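Helicase-like protein (Bacteroides thetaiotaomicron, PDB 2FG1) is a macro-domain protein of unproven function that probably hydrolyses ADP-ribosylated thymidine in DNA, releasing ADP-ribose. Local coordinates at residues A[65-70]-A[105-110]; A[82-86]-A[97-103]; A[111-115]-A[145-151]. All coordinates share one frame. Numbering follows the deposited sequence.

Interaction 1 of 3, residues A[65-70]-A[105-110]; sequences LGAVQF and QCLKEV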
ATOM      1  N   LEU A  65       5.162 -10.248   7.096  1.00 19.28           N
ATOM      2  CA  LEU A  65       4.154 -10.246   6.043  1.00 18.81           C
ATOM      3  C   LEU A  65       2.764 -10.076   6.649  1.00 18.52           C
ATOM      4  O   LEU A  65       2.408 -10.793   7.605  1.00 18.77           O
ATOM      5  CB  LEU A  65       4.224 -11.550   5.241  1.00 18.83           C
ATOM      6  CG  LEU A  65       5.428 -11.662   4.301  1.00 19.46           C
ATOM      7  CD1 LEU A  65       5.636 -13.116   3.905  1.00 20.97           C
ATOM      8  CD2 LEU A  65       5.257 -10.792   3.067  1.00 20.55           C
ATOM      9  N   GLY A  66       1.990  -9.136   6.110  1.00 18.37           N
ATOM     10  CA  GLY A  66       0.654  -8.868   6.628  1.00 18.47           C
ATOM     11  C   GLY A  66       0.580  -7.686   7.573  1.00 18.38           C
ATOM     12  O   GLY A  66      -0.512  -7.203   7.846  1.00 19.08           O
ATOM     13  N   ALA A  67       1.734  -7.207   8.050  1.00 18.34           N
ATOM     14  CA  ALA A  67       1.776  -6.068   8.970  1.00 18.38           C
ATOM     15  C   ALA A  67       1.760  -4.736   8.222  1.00 18.30           C
ATOM     16  O   ALA A  67       2.150  -4.655   7.049  1.00 18.13           O
ATOM     17  CB  ALA A  67       3.001  -6.153   9.886  1.00 18.95           C
ATOM     18  N   VAL A  68       1.319  -3.685   8.909  1.00 18.08           N
ATOM     19  CA  VAL A  68       1.219  -2.352   8.319  1.00 18.35           C
ATOM     20  C   VAL A  68       1.702  -1.320   9.325  1.00 18.42           C
ATOM     21  O   VAL A  68       1.361  -1.392  10.513  1.00 18.97           O
ATOM     22  CB  VAL A  68      -0.250  -2.014   7.918  1.00 18.29           C
ATOM     23  CG1 VAL A  68      -0.322  -0.655   7.217  1.00 18.56           C
ATOM     24  CG2 VAL A  68      -0.839  -3.102   7.028  1.00 19.20           C
ATOM     25  N   GLN A  69       2.450  -0.334   8.825  1.00 18.49           N
ATOM     26  CA  GLN A  69       2.853   0.841   9.587  1.00 18.44           C
ATOM     27  C   GLN A  69       2.210   2.069   8.968  1.00 18.62           C
ATOM     28  O   GLN A  69       2.324   2.282   7.756  1.00 18.62           O
ATOM     29  CB  GLN A  69       4.370   0.974   9.527  1.00 18.61           C
ATOM     30  CG  GLN A  69       4.952   2.202  10.196  1.00 18.64           C
ATOM     31  CD  GLN A  69       6.434   2.277   9.960  1.00 18.43           C
ATOM     32  OE1 GLN A  69       6.889   2.256   8.822  1.00 18.46           O
ATOM     33  NE2 GLN A  69       7.206   2.374  11.042  1.00 18.18           N
ATOM     34  N   PHE A  70       1.531   2.869   9.793  1.00 18.56           N
ATOM     35  CA  PHE A  70       0.876   4.091   9.335  1.00 18.86           C
ATOM     36  C   PHE A  70       1.685   5.298   9.770  1.00 18.97           C
ATOM     37  O   PHE A  70       2.002   5.443  10.955  1.00 19.74           O
ATOM     38  CB  PHE A  70      -0.554   4.191   9.894  1.00 19.06           C
ATOM     39  CG  PHE A  70      -1.448   3.052   9.471  1.00 19.02           C
ATOM     40  CD1 PHE A  70      -2.212   3.141   8.312  1.00 19.47           C
ATOM     41  CD2 PHE A  70      -1.527   1.886  10.232  1.00 20.32           C
ATOM     42  CE1 PHE A  70      -3.038   2.080   7.920  1.00 18.75           C
ATOM     43  CE2 PHE A  70      -2.351   0.822   9.840  1.00 19.84           C
ATOM     44  CZ  PHE A  70      -3.109   0.930   8.687  1.00 19.35           C
ATOM     45  N   GLN A 105      -4.209  -9.370   4.309  1.00 17.70           N
ATOM     46  CA  GLN A 105      -4.087  -9.105   5.749  1.00 18.32           C
ATOM     47  C   GLN A 105      -3.746  -7.638   5.999  1.00 17.76           C
ATOM     48  O   GLN A 105      -4.324  -6.998   6.888  1.00 17.52           O
ATOM     49  CB  GLN A 105      -3.062 -10.036   6.398  1.00 18.29           C
ATOM     50  CG  GLN A 105      -2.927  -9.834   7.912  1.00 20.51           C
ATOM     51  CD  GLN A 105      -2.054 -10.864   8.594  1.00 22.27           C
ATOM     52  OE1 GLN A 105      -1.117 -11.409   8.008  1.00 25.99           O
ATOM     53  NE2 GLN A 105      -2.376 -11.154   9.853  1.00 27.69           N
ATOM     54  N   CYS A 106      -2.835  -7.092   5.201  1.00 17.33           N
ATOM     55  CA  CYS A 106      -2.515  -5.674   5.306  1.00 17.60           C
ATOM     56  C   CYS A 106      -3.751  -4.816   5.085  1.00 17.76           C
ATOM     57  O   CYS A 106      -4.000  -3.863   5.828  1.00 18.06           O
ATOM     58  CB  CYS A 106      -1.471  -5.282   4.261  1.00 17.99           C
ATOM     59  SG  CYS A 106       0.174  -6.013   4.448  1.00 18.24           S
ATOM     60  N   LEU A 107      -4.535  -5.149   4.056  1.00 17.58           N
ATOM     61  CA  LEU A 107      -5.711  -4.370   3.725  1.00 17.60           C
ATOM     62  C   LEU A 107      -6.800  -4.475   4.790  1.00 17.08           C
ATOM     63  O   LEU A 107      -7.549  -3.514   4.973  1.00 17.46           O
ATOM     64  CB  LEU A 107      -6.241  -4.718   2.330  1.00 17.78           C
ATOM     65  CG  LEU A 107      -5.334  -4.233   1.179  1.00 18.41           C
ATOM     66  CD1 LEU A 107      -5.775  -4.847  -0.157  1.00 19.29           C
ATOM     67  CD2 LEU A 107      -5.304  -2.716   1.087  1.00 19.14           C
ATOM     68  N   LYS A 108      -6.867  -5.599   5.506  1.00 17.00           N
ATOM     69  CA  LYS A 108      -7.784  -5.692   6.649  1.00 17.02           C
ATOM     70  C   LYS A 108      -7.426  -4.628   7.703  1.00 17.34           C
ATOM     71  O   LYS A 108      -8.313  -3.998   8.297  1.00 17.32           O
ATOM     72  CB  LYS A 108      -7.733  -7.083   7.284  1.00 16.74           C
ATOM     73  CG  LYS A 108      -8.549  -8.164   6.566  1.00 17.26           C
ATOM     74  CD  LYS A 108      -8.596  -9.454   7.386  1.00 17.30           C
ATOM     75  CE  LYS A 108      -9.595 -10.465   6.848  1.00 20.22           C
ATOM     76  NZ  LYS A 108      -9.364 -10.833   5.437  1.00 20.19           N
ATOM     77  N   GLU A 109      -6.130  -4.439   7.936  1.00 17.34           N
ATOM     78  CA  GLU A 109      -5.699  -3.433   8.913  1.00 18.11           C
ATOM     79  C   GLU A 109      -5.939  -2.014   8.384  1.00 17.81           C
ATOM     80  O   GLU A 109      -6.373  -1.123   9.137  1.00 17.71           O
ATOM     81  CB  GLU A 109      -4.241  -3.651   9.342  1.00 18.63           C
ATOM     82  CG  GLU A 109      -3.832  -2.768  10.529  1.00 20.47           C
ATOM     83  CD  GLU A 109      -2.442  -3.050  11.054  1.00 20.98           C
ATOM     84  OE1 GLU A 109      -1.880  -4.122  10.755  1.00 22.93           O
ATOM     85  OE2 GLU A 109      -1.908  -2.196  11.797  1.00 22.59           O
ATOM     86  N   VAL A 110      -5.691  -1.800   7.091  1.00 17.64           N
ATOM     87  CA  VAL A 110      -6.004  -0.522   6.468  1.00 18.16           C
ATOM     88  C   VAL A 110      -7.507  -0.227   6.559  1.00 17.80           C
ATOM     89  O   VAL A 110      -7.899   0.921   6.788  1.00 18.16           O
ATOM     90  CB  VAL A 110      -5.516  -0.477   5.008  1.00 17.98           C
ATOM     91  CG1 VAL A 110      -6.029   0.767   4.287  1.00 18.71           C
ATOM     92  CG2 VAL A 110      -3.977  -0.531   4.981  1.00 19.56           C
TER
HETATM   93  O   HOH W   1      -2.072  -6.734   9.992  1.00 14.32           O
HETATM   94  O   HOH W   2       0.588  -4.356  11.678  1.00 13.69           O
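Strand 68-70 and helix 105-110 run at 33° between their N-to-C directions (signed crossing angle -33°), with 9.1 Å between their axes at closest approach. The backbones come closer just ahead of the strand: the CA atoms of Gly66 and Cys106 are 4.7 Å apart, and Gly66 O lies 3.6 Å from Cys106 CA in a CA-H...O contact. Gly66 adopts phi/psi of 98/-14, where a CB would jam against the carbonyl of Leu65; an ideal CB on Gly66 would also fall 1.9 Å from Gln105 OE1. The backbone conformation by itself calls for glycine; the Gln105 carboxamide, as placed, also occupies the position of a CB.

Side chains alternate along the strand. Val68 and Phe70 direct their CA-to-CB bonds toward the helix, whereas Gln69 turns away, where it meets helix 48-59. Val68 CG2 rests 3.6 Å from Cys106 CB and Val68 CG1 is 4.3 Å from Val110 CG2. Phe70 continues this apolar line, with CE1 4.0 Å from Val110 CG2; its ring presents an edge to Val110 CA and to Glu109 OE2, the latter 3.6 Å from Phe70 CE2.

The polar link runs through two waters on Glu109 OE1. Water 1 donates to Gly66 O and to Glu109 OE1, each at 2.7 Å. Water 2 accepts from Val68 N at 2.9 Å and donates to Glu109 OE1 at 2.6 Å. Gly66 O and Glu109 OE1 are both acceptors, 4.5 Å apart, so they could not bond directly; a water donating a hydrogen bond to each reconciles them. An apolar seam flanked by a hydrated carboxylate therefore joins this outermost strand to the helix.

Interaction 2 of 3, residues A[82-86]-A[97-103]; sequences MIGQH and PIRYDAV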
HETATM    1  N   MSE A  82       2.843  -1.248   3.774  1.00 17.94           N
HETATM    2  CA  MSE A  82       2.208  -2.556   3.932  1.00 18.43           C
HETATM    3  C   MSE A  82       3.180  -3.650   3.542  1.00 17.94           C
HETATM    4  O   MSE A  82       3.588  -3.717   2.392  1.00 17.99           O
HETATM    5  CB  MSE A  82       0.985  -2.663   3.008  1.00 18.33           C
HETATM    6  CG  MSE A  82      -0.090  -1.581   3.222  1.00 18.35           C
HETATM    7 SE   MSE A  82      -1.728  -1.925   2.220  0.90 22.09          SE
HETATM    8  CE  MSE A  82      -0.993  -2.019   0.412  1.00 19.93           C
ATOM      9  N   ILE A  83       3.546  -4.525   4.476  1.00 17.84           N
ATOM     10  CA  ILE A  83       4.506  -5.575   4.124  1.00 18.40           C
ATOM     11  C   ILE A  83       3.776  -6.704   3.404  1.00 18.41           C
ATOM     12  O   ILE A  83       3.122  -7.538   4.035  1.00 18.53           O
ATOM     13  CB  ILE A  83       5.304  -6.091   5.338  1.00 18.33           C
ATOM     14  CG1 ILE A  83       6.030  -4.935   6.035  1.00 19.36           C
ATOM     15  CG2 ILE A  83       6.308  -7.155   4.882  1.00 18.47           C
ATOM     16  CD1 ILE A  83       6.823  -5.373   7.260  1.00 19.93           C
ATOM     17  N   GLY A  84       3.886  -6.716   2.075  1.00 18.67           N
ATOM     18  CA  GLY A  84       3.089  -7.620   1.246  1.00 19.00           C
ATOM     19  C   GLY A  84       3.838  -8.399   0.190  1.00 19.09           C
ATOM     20  O   GLY A  84       3.220  -9.048  -0.654  1.00 19.30           O
ATOM     21  N   GLN A  85       5.160  -8.326   0.223  1.00 19.21           N
ATOM     22  CA  GLN A  85       5.947  -9.131  -0.692  1.00 19.68           C
ATOM     23  C   GLN A  85       7.165  -9.707   0.015  1.00 19.66           C
ATOM     24  O   GLN A  85       7.744  -9.089   0.911  1.00 19.54           O
ATOM     25  CB  GLN A  85       6.309  -8.363  -1.969  1.00 20.70           C
ATOM     26  CG  GLN A  85       7.416  -7.377  -1.798  1.00 20.93           C
ATOM     27  CD  GLN A  85       7.821  -6.720  -3.112  1.00 22.35           C
ATOM     28  OE1 GLN A  85       7.106  -5.848  -3.620  1.00 24.06           O
ATOM     29  NE2 GLN A  85       8.975  -7.119  -3.656  1.00 22.61           N
ATOM     30  N   HIS A  86       7.514 -10.922  -0.390  1.00 19.19           N
ATOM     31  CA  HIS A  86       8.603 -11.664   0.214  1.00 19.72           C
ATOM     32  C   HIS A  86       9.855 -11.491  -0.630  1.00 19.95           C
ATOM     33  O   HIS A  86       9.898 -11.924  -1.784  1.00 20.23           O
ATOM     34  CB  HIS A  86       8.222 -13.137   0.315  1.00 20.00           C
ATOM     35  CG  HIS A  86       9.279 -13.990   0.936  1.00 20.67           C
ATOM     36  ND1 HIS A  86       9.810 -13.731   2.182  1.00 20.44           N
ATOM     37  CD2 HIS A  86       9.908 -15.099   0.481  1.00 22.43           C
ATOM     38  CE1 HIS A  86      10.715 -14.650   2.471  1.00 21.88           C
ATOM     39  NE2 HIS A  86      10.797 -15.488   1.454  1.00 22.55           N
ATOM     40  N   PRO A  97       7.818 -12.297  -5.833  1.00 19.64           N
ATOM     41  CA  PRO A  97       7.728 -11.818  -4.441  1.00 19.22           C
ATOM     42  C   PRO A  97       6.315 -11.586  -3.880  1.00 19.03           C
ATOM     43  O   PRO A  97       6.115 -11.750  -2.677  1.00 18.71           O
ATOM     44  CB  PRO A  97       8.486 -10.481  -4.467  1.00 19.62           C
ATOM     45  CG  PRO A  97       9.410 -10.596  -5.624  1.00 20.18           C
ATOM     46  CD  PRO A  97       8.671 -11.410  -6.653  1.00 19.53           C
ATOM     47  N   ILE A  98       5.359 -11.196  -4.722  1.00 18.72           N
ATOM     48  CA  ILE A  98       4.023 -10.832  -4.233  1.00 18.85           C
ATOM     49  C   ILE A  98       3.422 -11.957  -3.378  1.00 18.27           C
ATOM     50  O   ILE A  98       3.543 -13.136  -3.698  1.00 18.00           O
ATOM     51  CB  ILE A  98       3.065 -10.448  -5.412  1.00 19.05           C
ATOM     52  CG1 ILE A  98       1.815  -9.721  -4.904  1.00 19.82           C
ATOM     53  CG2 ILE A  98       2.649 -11.659  -6.227  1.00 19.34           C
ATOM     54  CD1 ILE A  98       2.091  -8.379  -4.267  1.00 21.02           C
ATOM     55  N   ARG A  99       2.795 -11.577  -2.272  1.00 18.04           N
ATOM     56  CA  ARG A  99       2.063 -12.532  -1.440  1.00 18.00           C
ATOM     57  C   ARG A  99       0.648 -12.009  -1.258  1.00 17.69           C
ATOM     58  O   ARG A  99       0.412 -11.069  -0.491  1.00 18.13           O
ATOM     59  CB  ARG A  99       2.759 -12.726  -0.091  1.00 18.26           C
ATOM     60  CG  ARG A  99       4.123 -13.420  -0.182  1.00 18.56           C
ATOM     61  CD  ARG A  99       3.985 -14.861  -0.659  1.00 18.62           C
ATOM     62  NE  ARG A  99       5.260 -15.581  -0.669  1.00 19.62           N
ATOM     63  CZ  ARG A  99       6.125 -15.587  -1.686  1.00 20.04           C
ATOM     64  NH1 ARG A  99       5.879 -14.889  -2.790  1.00 18.53           N
ATOM     65  NH2 ARG A  99       7.254 -16.278  -1.593  1.00 20.27           N
ATOM     66  N   TYR A 100      -0.293 -12.578  -1.999  1.00 18.06           N
ATOM     67  CA  TYR A 100      -1.673 -12.066  -2.015  1.00 18.87           C
ATOM     68  C   TYR A 100      -2.337 -12.155  -0.654  1.00 18.81           C
ATOM     69  O   TYR A 100      -3.071 -11.253  -0.265  1.00 19.35           O
ATOM     70  CB  TYR A 100      -2.524 -12.785  -3.060  1.00 19.31           C
ATOM     71  CG  TYR A 100      -2.106 -12.537  -4.491  1.00 20.32           C
ATOM     72  CD1 TYR A 100      -2.405 -11.331  -5.123  1.00 20.68           C
ATOM     73  CD2 TYR A 100      -1.431 -13.514  -5.216  1.00 21.37           C
ATOM     74  CE1 TYR A 100      -2.035 -11.100  -6.449  1.00 21.15           C
ATOM     75  CE2 TYR A 100      -1.054 -13.296  -6.543  1.00 22.18           C
ATOM     76  CZ  TYR A 100      -1.353 -12.086  -7.146  1.00 21.10           C
ATOM     77  OH  TYR A 100      -0.983 -11.875  -8.452  1.00 21.96           O
ATOM     78  N   ASP A 101      -2.082 -13.238   0.070  1.00 19.12           N
ATOM     79  CA  ASP A 101      -2.638 -13.378   1.421  1.00 19.63           C
ATOM     80  C   ASP A 101      -2.098 -12.314   2.380  1.00 19.13           C
ATOM     81  O   ASP A 101      -2.845 -11.749   3.197  1.00 19.28           O
ATOM     82  CB  ASP A 101      -2.467 -14.803   1.979  1.00 20.50           C
ATOM     83  CG  ASP A 101      -1.011 -15.294   2.006  1.00 22.59           C
ATOM     84  OD1 ASP A 101      -0.109 -14.746   1.329  1.00 23.84           O
ATOM     85  OD2 ASP A 101      -0.766 -16.306   2.706  1.00 27.04           O
ATOM     86  N   ALA A 102      -0.811 -12.014   2.256  1.00 18.79           N
ATOM     87  CA  ALA A 102      -0.215 -10.945   3.043  1.00 18.33           C
ATOM     88  C   ALA A 102      -0.838  -9.594   2.708  1.00 18.17           C
ATOM     89  O   ALA A 102      -1.182  -8.823   3.608  1.00 17.70           O
ATOM     90  CB  ALA A 102       1.299 -10.902   2.838  1.00 18.97           C
ATOM     91  N   VAL A 103      -1.003  -9.295   1.420  1.00 17.69           N
ATOM     92  CA  VAL A 103      -1.620  -8.035   1.027  1.00 18.04           C
ATOM     93  C   VAL A 103      -3.035  -7.949   1.587  1.00 17.43           C
ATOM     94  O   VAL A 103      -3.432  -6.904   2.071  1.00 17.47           O
ATOM     95  CB  VAL A 103      -1.615  -7.813  -0.507  1.00 18.21           C
ATOM     96  CG1 VAL A 103      -2.288  -6.489  -0.857  1.00 20.28           C
ATOM     97  CG2 VAL A 103      -0.180  -7.827  -1.034  1.00 19.29           C
TER
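Backbone hydrogen bonds define this contact. Arg99 N donates to Gly84 O (3.0 Å, angle 153°) and His86 N donates to Pro97 O (2.8 Å, 167°). The two bonds flank Gln85 and Ile98, whose CA atoms are 4.4 Å apart, making these residues a single antiparallel bridge of the non-hydrogen-bonded type. Pro97 O also receives a CA-H...O contact from Gln85 CA at 3.3 Å.

Van der Waals contacts follow where 97-103 enters its helix. Gly84 CA lies 4.1 Å from Ala102 CB, and Gly84 O lies 3.6 Å from Val103 CG2 and 3.8 Å from Ile98 CD1. An ideal CB on Gly84 would clash with Val103 CG2 at 2.9 Å, so the bare backbone is what admits the first helical turn. Arg99 holds the N-cap position, and Val103 N donates to Arg99 O at 3.0 Å.

Among the polar side chains, the Arg99 guanidinium has His86 CB over one face, and its NH2 is 3.6 Å from His86 CD2. Arg99 NH1 bonds Ile98 O at 3.1 Å and also Pro96 O, while His86 ND1 is held by Asp30. Gln85 NE2 approaches Pro97 CB to 3.5 Å and bonds Gly87 O.

Together these bonds pinch the base of the long loop between strand 77-85 and helix 100-117. The site lies where strand 77-85 runs out, beside parallel strand 22-29; in macro domains the ADP-ribose cleft is built from loops at this end of the sheet, consistent with the pinch lying near such a pocket.

Interaction 3 of 3, residues A[111-115]-A[145-151]; sequences ALFTI and ELITKEI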
ATOM      1  N   ALA A 111      -8.351  -1.247   6.392  1.00 17.81           N
ATOM      2  CA  ALA A 111      -9.794  -1.029   6.503  1.00 17.64           C
ATOM      3  C   ALA A 111     -10.166  -0.468   7.882  1.00 17.93           C
ATOM      4  O   ALA A 111     -10.929   0.492   7.978  1.00 18.32           O
ATOM      5  CB  ALA A 111     -10.558  -2.307   6.212  1.00 18.19           C
ATOM      6  N   LEU A 112      -9.632  -1.064   8.943  1.00 17.55           N
ATOM      7  CA  LEU A 112      -9.929  -0.581  10.296  1.00 18.16           C
ATOM      8  C   LEU A 112      -9.426   0.842  10.502  1.00 18.09           C
ATOM      9  O   LEU A 112     -10.133   1.681  11.057  1.00 17.95           O
ATOM     10  CB  LEU A 112      -9.322  -1.507  11.342  1.00 19.57           C
ATOM     11  CG  LEU A 112      -9.848  -2.939  11.351  1.00 21.83           C
ATOM     12  CD1 LEU A 112      -8.994  -3.801  12.256  1.00 23.92           C
ATOM     13  CD2 LEU A 112     -11.275  -2.983  11.789  1.00 24.13           C
ATOM     14  N   PHE A 113      -8.212   1.110  10.041  1.00 17.95           N
ATOM     15  CA  PHE A 113      -7.616   2.434  10.207  1.00 18.36           C
ATOM     16  C   PHE A 113      -8.422   3.505   9.457  1.00 18.05           C
ATOM     17  O   PHE A 113      -8.718   4.580  10.007  1.00 18.26           O
ATOM     18  CB  PHE A 113      -6.158   2.402   9.727  1.00 19.21           C
ATOM     19  CG  PHE A 113      -5.418   3.707   9.899  1.00 19.69           C
ATOM     20  CD1 PHE A 113      -4.607   3.914  11.007  1.00 19.89           C
ATOM     21  CD2 PHE A 113      -5.504   4.708   8.940  1.00 20.65           C
ATOM     22  CE1 PHE A 113      -3.901   5.117  11.162  1.00 21.13           C
ATOM     23  CE2 PHE A 113      -4.814   5.921   9.091  1.00 21.14           C
ATOM     24  CZ  PHE A 113      -4.013   6.118  10.202  1.00 20.86           C
ATOM     25  N   THR A 114      -8.771   3.188   8.216  0.50 18.02           N
ATOM     26  CA  THR A 114      -9.485   4.094   7.349  0.50 18.49           C
ATOM     27  C   THR A 114     -10.888   4.383   7.913  0.50 18.34           C
ATOM     28  O   THR A 114     -11.315   5.537   7.945  0.50 18.55           O
ATOM     29  CB  THR A 114      -9.483   3.510   5.917  0.50 18.87           C
ATOM     30  OG1 THR A 114      -8.125   3.473   5.436  0.50 18.91           O
ATOM     31  CG2 THR A 114     -10.323   4.313   4.979  0.50 19.90           C
ATOM     32  N   ILE A 115     -11.571   3.347   8.397  1.00 18.14           N
ATOM     33  CA  ILE A 115     -12.892   3.498   9.023  1.00 18.27           C
ATOM     34  C   ILE A 115     -12.776   4.440  10.236  1.00 18.32           C
ATOM     35  O   ILE A 115     -13.540   5.404  10.358  1.00 18.56           O
ATOM     36  CB  ILE A 115     -13.513   2.155   9.423  1.00 18.23           C
ATOM     37  CG1 ILE A 115     -13.948   1.387   8.170  1.00 18.53           C
ATOM     38  CG2 ILE A 115     -14.739   2.400  10.328  1.00 18.74           C
ATOM     39  CD1 ILE A 115     -14.220  -0.104   8.412  1.00 20.28           C
ATOM     40  N   GLU A 145     -11.954  -5.935   0.493  1.00 16.31           N
ATOM     41  CA  GLU A 145     -11.486  -5.426   1.783  1.00 16.66           C
ATOM     42  C   GLU A 145     -11.786  -3.957   2.019  1.00 17.60           C
ATOM     43  O   GLU A 145     -11.810  -3.537   3.173  1.00 18.35           O
ATOM     44  CB  GLU A 145      -9.989  -5.703   1.981  1.00 16.33           C
ATOM     45  CG  GLU A 145      -9.627  -7.183   2.076  1.00 16.72           C
ATOM     46  CD  GLU A 145     -10.263  -7.910   3.259  1.00 16.66           C
ATOM     47  OE1 GLU A 145     -10.823  -7.250   4.167  1.00 17.99           O
ATOM     48  OE2 GLU A 145     -10.207  -9.152   3.294  1.00 16.55           O
ATOM     49  N   LEU A 146     -11.988  -3.175   0.959  1.00 16.99           N
ATOM     50  CA  LEU A 146     -12.189  -1.724   1.103  1.00 17.27           C
ATOM     51  C   LEU A 146     -13.509  -1.241   0.518  1.00 17.43           C
ATOM     52  O   LEU A 146     -14.343  -0.673   1.228  1.00 17.41           O
ATOM     53  CB  LEU A 146     -11.008  -0.935   0.508  1.00 17.84           C
ATOM     54  CG  LEU A 146      -9.642  -1.208   1.147  1.00 18.29           C
ATOM     55  CD1 LEU A 146      -8.540  -0.512   0.373  1.00 19.91           C
ATOM     56  CD2 LEU A 146      -9.603  -0.808   2.634  1.00 20.21           C
ATOM     57  N   ILE A 147     -13.705  -1.472  -0.775  1.00 17.77           N
ATOM     58  CA  ILE A 147     -14.862  -0.916  -1.478  1.00 18.49           C
ATOM     59  C   ILE A 147     -16.195  -1.327  -0.852  1.00 18.54           C
ATOM     60  O   ILE A 147     -17.109  -0.509  -0.725  1.00 18.46           O
ATOM     61  CB  ILE A 147     -14.823  -1.316  -2.972  1.00 18.46           C
ATOM     62  CG1 ILE A 147     -13.679  -0.598  -3.691  1.00 19.61           C
ATOM     63  CG2 ILE A 147     -16.162  -1.064  -3.673  1.00 19.76           C
ATOM     64  CD1 ILE A 147     -13.824   0.921  -3.776  1.00 18.99           C
ATOM     65  N   THR A 148     -16.306  -2.586  -0.450  1.00 18.94           N
ATOM     66  CA  THR A 148     -17.565  -3.100   0.090  1.00 20.89           C
ATOM     67  C   THR A 148     -17.947  -2.507   1.447  1.00 21.09           C
ATOM     68  O   THR A 148     -19.095  -2.681   1.895  1.00 21.86           O
ATOM     69  CB  THR A 148     -17.539  -4.633   0.217  1.00 21.35           C
ATOM     70  OG1 THR A 148     -16.506  -5.007   1.135  1.00 23.78           O
ATOM     71  CG2 THR A 148     -17.312  -5.285  -1.147  1.00 23.23           C
ATOM     72  N   LYS A 149     -16.996  -1.825   2.087  1.00 21.17           N
ATOM     73  CA  LYS A 149     -17.245  -1.157   3.364  0.50 21.14           C
ATOM     74  C   LYS A 149     -17.417   0.340   3.183  1.00 21.34           C
ATOM     75  O   LYS A 149     -17.355   1.106   4.144  1.00 21.39           O
ATOM     76  CB  LYS A 149     -16.108  -1.435   4.343  0.50 21.93           C
ATOM     77  CG  LYS A 149     -16.027  -2.876   4.754  0.50 20.65           C
ATOM     78  CD  LYS A 149     -14.603  -3.274   4.972  0.50 20.89           C
ATOM     79  CE  LYS A 149     -14.421  -4.688   4.480  0.50 19.08           C
ATOM     80  NZ  LYS A 149     -13.106  -5.230   4.872  0.50 16.25           N
ATOM     81  N   GLU A 150     -17.633   0.743   1.935  1.00 20.45           N
ATOM     82  CA  GLU A 150     -17.851   2.140   1.570  1.00 20.87           C
ATOM     83  C   GLU A 150     -16.625   3.007   1.841  1.00 20.51           C
ATOM     84  O   GLU A 150     -16.735   4.209   2.095  1.00 21.99           O
ATOM     85  CB  GLU A 150     -19.144   2.679   2.199  1.00 21.26           C
ATOM     86  CG  GLU A 150     -20.361   1.933   1.643  1.00 22.82           C
ATOM     87  CD  GLU A 150     -21.684   2.293   2.291  1.00 22.66           C
ATOM     88  OE1 GLU A 150     -21.711   3.085   3.255  1.00 25.67           O
ATOM     89  OE2 GLU A 150     -22.712   1.772   1.816  1.00 24.48           O
ATOM     90  N   ILE A 151     -15.450   2.391   1.746  1.00 19.40           N
ATOM     91  CA  ILE A 151     -14.201   3.141   1.746  0.50 18.97           C
ATOM     92  C   ILE A 151     -13.832   3.424   0.294  1.00 18.91           C
ATOM     93  O   ILE A 151     -13.656   2.492  -0.508  1.00 19.87           O
ATOM     94  CB  ILE A 151     -13.060   2.366   2.428  0.50 18.44           C
ATOM     95  CG1 ILE A 151     -13.433   2.003   3.869  0.50 17.86           C
ATOM     96  CG2 ILE A 151     -11.764   3.192   2.405  0.50 18.98           C
ATOM     97  CD1 ILE A 151     -12.607   0.876   4.435  0.50 16.24           C
TER
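The methyl of Ala111 is a small bump, and its size lets helix 111-115 come close to 145-151. Its CB seats in a hollow lined by Glu145 O at 3.5 Å, Leu146 CD2 at 4.0 Å, Lys149 NZ at 4.1 Å and Ile151 CD1 at 4.2 Å, all measured from Ala111 CB; the CA atoms of Ala111 and Leu146 are 5.9 Å apart. The polar wall is partly tied within 145-151: Lys149 NZ donates to Glu145 O at 2.7 Å and forms a salt bridge with Glu145 OE1 at 3.1 Å; Glu145 OE2 reaches outside, to Arg104 and Lys108.

The hollow's far wall exists because the helix ends in a Schellman motif. Ile151 N bonds Leu146 O (3.3 Å), Glu150 N bonds Ile147 O (3.0 Å), and Glu150 takes a positive phi of 64° at C-prime. The reversal points Ile151 back at the neighbouring helix.

Ile151 is the reciprocal bump. Its CD1 slots between successive turns, 3.9 Å from Ala111 O and 4.0 Å from Ile115 CG1. Beneath both helices, on one face of the macro-domain sheet, Thr114, Leu146 and Ile151 all touch Val121 of strand 120-123.

Helix 100-117 takes part in all three contacts, meeting different partners along its length. Interaction 2 is nested within the loop closed by interaction 1; their centres are 10 Å apart, and the neighbouring strands join them through probable hydrogen bonds, Gly66 N to Ile83 O and Ile83 N to Ala67 O, both 2.9 Å. Interaction 3 follows in series, its centre 12 Å from that of interaction 1. Those two touch through the Lys108 NZ to Glu145 OE2 salt bridge (2.9 Å) and through Phe70 CE1 against Phe113 CG (3.5 Å). Interactions 2 and 3, with centres 19 Å apart, do not touch; of the three, interaction 2 probably lies nearest the presumed ADP-ribose cleft.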